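Local atomic coordinates of type IV pilus biogenesis factor PilY1 (Pseudomonas aeruginosa, PDB entry 3HX6), a protein that primes type IV pilus assembly, supports twitching motility and host-cell adhesion, and appears to tune pilus retraction through calcium binding and release. Residues Ala201-Gly206 and Ser304-Ser309; Leu225-Met230 and Phe280-Gly285; Pro254-Asn259 and Gly263-Ala268. The protein carries 3 engineered substitutions. All blocks are in the same frame, centred on the assembly; numbering follows the deposited sequence.

Interaction 1: residues Ala201-Gly206 and Ser304-Ser309; sequences ARLHNG and SSFRVS
The ring of Phe306 pushes its far end against the turn formed by Leu203, His204 and Asn205. The backbone N of His204 sits at the ring edge, near its plane, 4.3 Å from Phe306 CZ. Asn205 N and the CD1 methyl of Leu203 approach obliquely, the methyl lying 4.2 Å from Phe306 CE1. With CG anti to its own carbonyl carbon (chi1 -68°), Phe306 carries its ring across to the turn, a long flat apolar group that bridges backbones where His204 CA and Phe306 CA are still 9.2 Å apart. Ile227 and Leu239 add apolar neighbours to the ring, so a phenylalanine suits this buried place.

The turn is held from within. It is a type I turn closed by Gly206 N to Leu203 O at 3.1 Å, and the positive phi of Gly206 suits glycine. Gly206 O also lies 3.2 Å above the guanidinium plane of Arg202, over its centre, while Arg202 NE forms a salt bridge with Glu69. On the other segment, Arg307 NH1 reaches back to Ser305 O at 2.7 Å, the oxygen lying in the guanidinium plane. His204 ND1 is held by Asp298; with Asp266 also close, the imidazole could be protonated, although calcium offsets part of the charge of Asp266.

The turn links strands 199-202 and 208-213 of one four-stranded antiparallel blade, whereas Phe306 immediately precedes strand 307-317, an edge strand of the next. Apolar side chains packed between neighbouring blades, as here, help hold the sheets of a beta-propeller together.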
# COMPACT_ATOMS: atom_id res chain seq x y z
N ALA A 201 13.68 18.30 -9.44
CA ALA A 201 14.74 17.43 -8.96
C ALA A 201 15.96 18.14 -8.44
O ALA A 201 16.15 19.33 -8.67
CB ALA A 201 15.13 16.45 -10.07
N ARG A 202 16.78 17.39 -7.74
CA ARG A 202 18.02 17.90 -7.19
C ARG A 202 19.09 17.69 -8.25
O ARG A 202 19.21 16.59 -8.81
CB ARG A 202 18.40 17.13 -5.92
CG ARG A 202 19.73 17.53 -5.32
CD ARG A 202 19.74 18.99 -4.91
NE ARG A 202 20.57 19.19 -3.73
CZ ARG A 202 21.89 19.00 -3.69
NH1 ARG A 202 22.54 18.61 -4.78
NH2 ARG A 202 22.55 19.19 -2.56
N LEU A 203 19.85 18.73 -8.54
CA LEU A 203 20.89 18.63 -9.55
C LEU A 203 22.28 18.77 -8.97
O LEU A 203 22.46 19.17 -7.80
CB LEU A 203 20.68 19.68 -10.65
CG LEU A 203 19.30 19.69 -11.32
CD1 LEU A 203 19.26 20.74 -12.43
CD2 LEU A 203 18.98 18.33 -11.87
N HIS A 204 23.28 18.46 -9.78
CA HIS A 204 24.66 18.53 -9.36
C HIS A 204 25.19 19.94 -9.12
O HIS A 204 26.35 20.11 -8.78
CB HIS A 204 25.55 17.78 -10.37
CG HIS A 204 25.52 16.29 -10.19
ND1 HIS A 204 26.17 15.66 -9.15
CD2 HIS A 204 24.90 15.32 -10.90
CE1 HIS A 204 25.95 14.36 -9.23
NE2 HIS A 204 25.18 14.13 -10.28
N ASN A 205 24.34 20.96 -9.30
CA ASN A 205 24.79 22.32 -9.05
C ASN A 205 24.47 22.66 -7.60
O ASN A 205 24.53 23.81 -7.18
CB ASN A 205 24.11 23.31 -10.01
CG ASN A 205 22.66 23.58 -9.66
OD1 ASN A 205 21.93 22.67 -9.28
ND2 ASN A 205 22.24 24.83 -9.78
N GLY A 206 24.14 21.61 -6.84
CA GLY A 206 23.84 21.74 -5.42
C GLY A 206 22.44 22.18 -5.04
O GLY A 206 22.13 22.29 -3.85
N SER A 304 27.51 25.24 -15.54
CA SER A 304 28.09 25.61 -16.82
C SER A 304 28.60 24.39 -17.58
O SER A 304 28.81 24.45 -18.80
CB SER A 304 29.24 26.62 -16.63
OG SER A 304 30.23 26.11 -15.75
N SER A 305 28.79 23.29 -16.87
CA SER A 305 29.25 22.06 -17.51
C SER A 305 28.10 21.25 -18.10
O SER A 305 28.34 20.37 -18.92
CB SER A 305 30.01 21.18 -16.51
OG SER A 305 31.23 21.78 -16.14
N PHE A 306 26.87 21.52 -17.68
CA PHE A 306 25.72 20.79 -18.22
C PHE A 306 25.79 20.95 -19.74
O PHE A 306 26.21 22.00 -20.23
CB PHE A 306 24.40 21.35 -17.68
CG PHE A 306 24.19 21.11 -16.21
CD1 PHE A 306 23.16 21.75 -15.54
CD2 PHE A 306 25.01 20.24 -15.50
CE1 PHE A 306 22.94 21.54 -14.18
CE2 PHE A 306 24.80 20.02 -14.14
CZ PHE A 306 23.76 20.67 -13.48
N ARG A 307 25.37 19.93 -20.49
CA ARG A 307 25.45 20.00 -21.94
C ARG A 307 24.57 18.96 -22.61
O ARG A 307 24.18 17.97 -21.99
CB ARG A 307 26.90 19.74 -22.36
CG ARG A 307 27.37 18.37 -21.86
CD ARG A 307 28.87 18.12 -22.03
NE ARG A 307 29.26 16.90 -21.31
CZ ARG A 307 29.29 16.78 -19.98
NH1 ARG A 307 28.97 17.80 -19.20
NH2 ARG A 307 29.64 15.62 -19.43
N VAL A 308 24.26 19.18 -23.89
CA VAL A 308 23.48 18.22 -24.63
C VAL A 308 24.47 17.07 -24.79
O VAL A 308 25.65 17.30 -25.07
CB VAL A 308 23.09 18.73 -26.03
CG1 VAL A 308 22.21 17.71 -26.72
CG2 VAL A 308 22.39 20.08 -25.93
N SER A 309 24.01 15.84 -24.59
CA SER A 309 24.86 14.67 -24.68
C SER A 309 25.26 14.33 -26.12
O SER A 309 24.76 14.93 -27.07
CB SER A 309 24.15 13.45 -24.08
OG SER A 309 23.69 13.71 -22.75

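Interaction 2: residues Leu225-Met230 and Phe280-Gly285; sequences LLIIDM and FDLIAG. Engineered in segment 225-230: Met230 (natural residue Leu).
Leu225 lays its CB over one face of the Phe280 ring, a CH-pi contact at the seam between two adjacent blades of the PilY1 beta-propeller. The carbon stands 3.9 Å from the ring centroid and only 16° off the ring normal. Because CG of Leu225 is anti to the backbone N (chi1 -176°), the branch runs on across the same ring, and CD2 comes 3.8 Å from Phe280 CG. Leucine thus offers the aromatic face two touching points, and its length suits that face.

Next to this pair, Leu282 sends CD2 toward the other strand, with Leu225 CD2 a looser 4.4 Å away. All four residues are buried and apolar, in keeping with a seam made by side chains alone.

Each side is positioned by its own sheet. In strand 223-229 the side chains alternate: Leu225 and Ile227 face Phe280 and Leu282, while Leu226 and Ile228 do not, Ile228 meeting Trp181 and Ile183 of strand 178-184 in the preceding blade. Leu225 and Ile227 are tied by backbone bonds to Leu239 and Arg237 of strand 235-241, and Leu239 also touches Phe280. On the other side, Phe280 is bonded through its backbone to Ala268 and Leu282 to Asp266. Asp281, between them in sequence, forms a salt bridge with Arg279 and takes no part in the seam.

Farther along the seam, beyond Leu225, the side chains of Ile227 and Leu282 run antiparallel alongside each other, meeting methyl to methyl, with Ile227 CD1 3.9 Å from Leu282 CD2.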
# COMPACT_ATOMS: atom_id res chain seq x y z
N LEU A 225 16.24 22.51 -23.22
CA LEU A 225 15.90 22.04 -21.89
C LEU A 225 16.06 23.25 -20.99
O LEU A 225 17.08 23.94 -21.03
CB LEU A 225 16.87 20.94 -21.42
CG LEU A 225 16.51 20.31 -20.06
CD1 LEU A 225 15.27 19.43 -20.23
CD2 LEU A 225 17.67 19.47 -19.53
N LEU A 226 15.04 23.54 -20.19
CA LEU A 226 15.11 24.66 -19.29
C LEU A 226 15.36 24.13 -17.89
O LEU A 226 14.68 23.21 -17.43
CB LEU A 226 13.81 25.47 -19.32
CG LEU A 226 13.38 26.03 -20.68
CD1 LEU A 226 12.11 26.87 -20.52
CD2 LEU A 226 14.49 26.87 -21.27
N ILE A 227 16.37 24.67 -17.23
CA ILE A 227 16.69 24.28 -15.87
C ILE A 227 16.47 25.54 -15.06
O ILE A 227 17.28 26.47 -15.09
CB ILE A 227 18.14 23.77 -15.77
CG1 ILE A 227 18.29 22.51 -16.63
CG2 ILE A 227 18.49 23.48 -14.32
CD1 ILE A 227 19.68 21.90 -16.62
N ILE A 228 15.34 25.56 -14.38
CA ILE A 228 14.92 26.71 -13.59
C ILE A 228 15.15 26.49 -12.10
O ILE A 228 14.69 25.50 -11.53
CB ILE A 228 13.42 26.96 -13.83
CG1 ILE A 228 13.16 27.02 -15.35
CG2 ILE A 228 12.97 28.24 -13.14
CD1 ILE A 228 11.70 26.98 -15.73
N ASP A 229 15.87 27.41 -11.47
CA ASP A 229 16.14 27.30 -10.04
C ASP A 229 14.82 27.27 -9.30
O ASP A 229 13.98 28.17 -9.45
CB ASP A 229 16.98 28.48 -9.55
CG ASP A 229 17.35 28.36 -8.07
OD1 ASP A 229 18.08 27.41 -7.72
OD2 ASP A 229 16.89 29.21 -7.28
N MET A 230 14.62 26.23 -8.49
CA MET A 230 13.39 26.08 -7.73
C MET A 230 13.04 27.30 -6.89
O MET A 230 11.91 27.80 -6.94
CB MET A 230 13.49 24.85 -6.81
CG MET A 230 12.16 24.43 -6.18
SD MET A 230 10.92 24.00 -7.44
CE MET A 230 9.88 25.42 -7.43
N PHE A 280 20.73 14.83 -22.16
CA PHE A 280 21.50 15.96 -21.67
C PHE A 280 22.33 15.45 -20.50
O PHE A 280 21.83 14.69 -19.67
CB PHE A 280 20.56 17.07 -21.19
CG PHE A 280 19.61 17.57 -22.25
CD1 PHE A 280 19.90 18.70 -22.99
CD2 PHE A 280 18.41 16.89 -22.50
CE1 PHE A 280 19.02 19.17 -23.97
CE2 PHE A 280 17.52 17.35 -23.48
CZ PHE A 280 17.83 18.49 -24.22
N ASP A 281 23.60 15.84 -20.46
CA ASP A 281 24.48 15.44 -19.37
C ASP A 281 24.32 16.50 -18.30
O ASP A 281 24.60 17.68 -18.54
CB ASP A 281 25.94 15.42 -19.83
CG ASP A 281 26.25 14.28 -20.78
OD1 ASP A 281 27.39 14.24 -21.30
OD2 ASP A 281 25.38 13.42 -21.01
N LEU A 282 23.85 16.09 -17.12
CA LEU A 282 23.68 17.04 -16.03
C LEU A 282 24.75 16.77 -14.98
O LEU A 282 24.49 16.77 -13.79
CB LEU A 282 22.27 16.91 -15.42
CG LEU A 282 21.10 17.10 -16.39
CD1 LEU A 282 19.77 17.10 -15.62
CD2 LEU A 282 21.27 18.42 -17.17
N ILE A 283 25.97 16.54 -15.46
CA ILE A 283 27.14 16.30 -14.61
C ILE A 283 28.31 17.12 -15.16
O ILE A 283 28.26 17.59 -16.30
CB ILE A 283 27.55 14.81 -14.59
CG1 ILE A 283 27.75 14.31 -16.03
CG2 ILE A 283 26.50 13.98 -13.86
CD1 ILE A 283 28.31 12.91 -16.11
N ALA A 284 29.35 17.29 -14.36
CA ALA A 284 30.52 18.07 -14.77
C ALA A 284 31.26 17.51 -15.98
O ALA A 284 31.15 16.33 -16.30
CB ALA A 284 31.47 18.22 -13.59
N GLY A 285 32.03 18.37 -16.64
CA GLY A 285 32.81 17.97 -17.79
C GLY A 285 33.75 16.83 -17.44
O GLY A 285 33.69 15.76 -18.03

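Interaction 3: residues Pro254-Asn259 and Gly263-Ala268; sequences PRLADN and GVADYA. With CA (calcium ion), chain C.
Asp258 and Asp266 converge on one calcium ion from the two arms of a beta hairpin, each turned differently. Asp258 has CG anti to its backbone N (chi1 169°), which brings OD1 to the metal at 2.6 Å and leaves OD2 to accept from Gly263 N at 2.7 Å, from above the carboxylate plane. Asp266 presents both oxygens, OD1 at 2.7 Å and OD2 at 2.5 Å from the calcium ion. Its OD2 is also met by Asn259 N nearly along the C-O axis, and its OD1 by His204 NE2, so the carboxylate is braced on both branches. The Val264 carbonyl, a water, Asn260 and Asp262 complete the shell.

Asn259 runs at about a right angle to Tyr267, its ND2 in plane at the ring edge, 3.4 Å from Tyr267 CE2; that amide is bonded to Thr376 O, and the tyrosine hydroxyl to Gly378. Leu256 packs CD2 on Ala265 CB at 3.6 Å and CD1 on Ala268 CB, small residues that let the branch lie close.

Behind the site Ala257 N bonds to Tyr267 O in a hydrogen-bonded pair. A classic beta bulge follows: Ala257 O accepts from Asp266 N at 2.6 Å and from Tyr267 N at 3.1 Å, a distortion that probably helps turn Asp266 toward the ion. Gly263, at positive phi, allows the tight loop. The ligand spacing resembles an EF-hand-like DxDxDG loop, with Asn260 for its second aspartate and strands, not helices, flanking it.

Three carboxylates so close would probably repel one another without calcium, so the ion likely holds the loop together and its release could loosen it.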
# COMPACT_ATOMS: atom_id res chain seq x y z
N PRO A 254 10.68 16.14 -20.02
CA PRO A 254 11.91 15.36 -19.82
C PRO A 254 11.76 14.27 -18.77
O PRO A 254 10.84 14.31 -17.95
CB PRO A 254 12.91 16.42 -19.37
CG PRO A 254 12.04 17.31 -18.51
CD PRO A 254 10.76 17.44 -19.34
N ARG A 255 12.65 13.29 -18.83
CA ARG A 255 12.69 12.23 -17.84
C ARG A 255 14.11 12.30 -17.27
O ARG A 255 15.10 12.17 -18.00
CB ARG A 255 12.48 10.85 -18.48
CG ARG A 255 12.66 9.68 -17.51
CD ARG A 255 11.59 9.67 -16.41
NE ARG A 255 10.26 9.59 -16.99
CZ ARG A 255 9.12 9.58 -16.29
NH1 ARG A 255 9.16 9.65 -14.96
NH2 ARG A 255 7.96 9.54 -16.92
N LEU A 256 14.22 12.55 -15.98
CA LEU A 256 15.54 12.63 -15.37
C LEU A 256 16.02 11.25 -14.96
O LEU A 256 15.22 10.39 -14.59
CB LEU A 256 15.49 13.56 -14.16
CG LEU A 256 15.86 15.01 -14.49
CD1 LEU A 256 15.06 15.52 -15.68
CD2 LEU A 256 15.64 15.87 -13.26
N ALA A 257 17.33 11.03 -15.06
CA ALA A 257 17.92 9.75 -14.70
C ALA A 257 18.93 9.95 -13.58
O ALA A 257 19.74 10.88 -13.62
CB ALA A 257 18.61 9.12 -15.91
N ASP A 258 18.88 9.05 -12.60
CA ASP A 258 19.77 9.06 -11.45
C ASP A 258 20.39 7.67 -11.46
O ASP A 258 19.81 6.72 -10.94
CB ASP A 258 18.95 9.29 -10.18
CG ASP A 258 19.76 9.03 -8.91
OD1 ASP A 258 21.00 8.95 -8.99
OD2 ASP A 258 19.14 8.93 -7.83
N ASN A 259 21.58 7.55 -12.03
CA ASN A 259 22.22 6.25 -12.16
C ASN A 259 23.09 5.72 -11.04
O ASN A 259 23.83 4.75 -11.23
CB ASN A 259 22.97 6.20 -13.49
CG ASN A 259 22.03 6.33 -14.68
OD1 ASN A 259 20.81 6.26 -14.52
ND2 ASN A 259 22.58 6.53 -15.86
N GLY A 263 19.54 10.21 -5.43
CA GLY A 263 18.57 11.30 -5.44
C GLY A 263 19.00 12.54 -6.20
O GLY A 263 18.28 13.54 -6.23
N VAL A 264 20.17 12.49 -6.82
CA VAL A 264 20.65 13.63 -7.60
C VAL A 264 20.63 13.24 -9.07
O VAL A 264 21.28 12.28 -9.46
CB VAL A 264 22.08 14.00 -7.20
CG1 VAL A 264 22.54 15.22 -7.99
CG2 VAL A 264 22.13 14.28 -5.71
N ALA A 265 19.89 13.99 -9.88
CA ALA A 265 19.77 13.72 -11.30
C ALA A 265 21.11 13.80 -12.04
O ALA A 265 21.86 14.76 -11.87
CB ALA A 265 18.77 14.67 -11.93
N ASP A 266 21.38 12.80 -12.88
CA ASP A 266 22.63 12.76 -13.63
C ASP A 266 22.46 13.07 -15.11
O ASP A 266 23.32 13.70 -15.72
CB ASP A 266 23.28 11.40 -13.46
CG ASP A 266 23.47 11.03 -12.00
OD1 ASP A 266 24.11 11.82 -11.28
OD2 ASP A 266 22.97 9.97 -11.59
N TYR A 267 21.35 12.61 -15.68
CA TYR A 267 21.03 12.85 -17.09
C TYR A 267 19.57 13.22 -17.21
O TYR A 267 18.78 12.99 -16.30
CB TYR A 267 21.22 11.58 -17.93
CG TYR A 267 22.60 10.97 -17.94
CD1 TYR A 267 23.65 11.56 -18.64
CD2 TYR A 267 22.85 9.76 -17.28
CE1 TYR A 267 24.91 10.97 -18.69
CE2 TYR A 267 24.09 9.16 -17.33
CZ TYR A 267 25.12 9.76 -18.03
OH TYR A 267 26.34 9.16 -18.07
N ALA A 268 19.20 13.76 -18.37
CA ALA A 268 17.82 14.10 -18.65
C ALA A 268 17.60 13.63 -20.08
O ALA A 268 18.49 13.76 -20.92
CB ALA A 268 17.61 15.62 -18.55
CA CA C . 22.98 10.60 -9.21
O HOH W 1 24.81 11.84 -8.26

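All three contacts lie in the beta-propeller part of this C-terminal domain and involve two consecutive four-stranded antiparallel blades, one running from strand 199-202 to strand 235-241, the other from strand 251-257 to strand 307-317. Along the chain they enclose one another: 201-206 pairs with 304-309 outermost, 225-230 with 280-285 inside it, and the hairpin 254-259 with 263-268 innermost. The centres of interactions 1 and 2 are about 3 Å apart, and that of interaction 3 lies about 9 and 10 Å from them. Interactions 1 and 2 bridge the blades, whereas interaction 3 stays within the second. A backbone bond between Arg202 O and Ala265 N ties the first blade to the calcium loop.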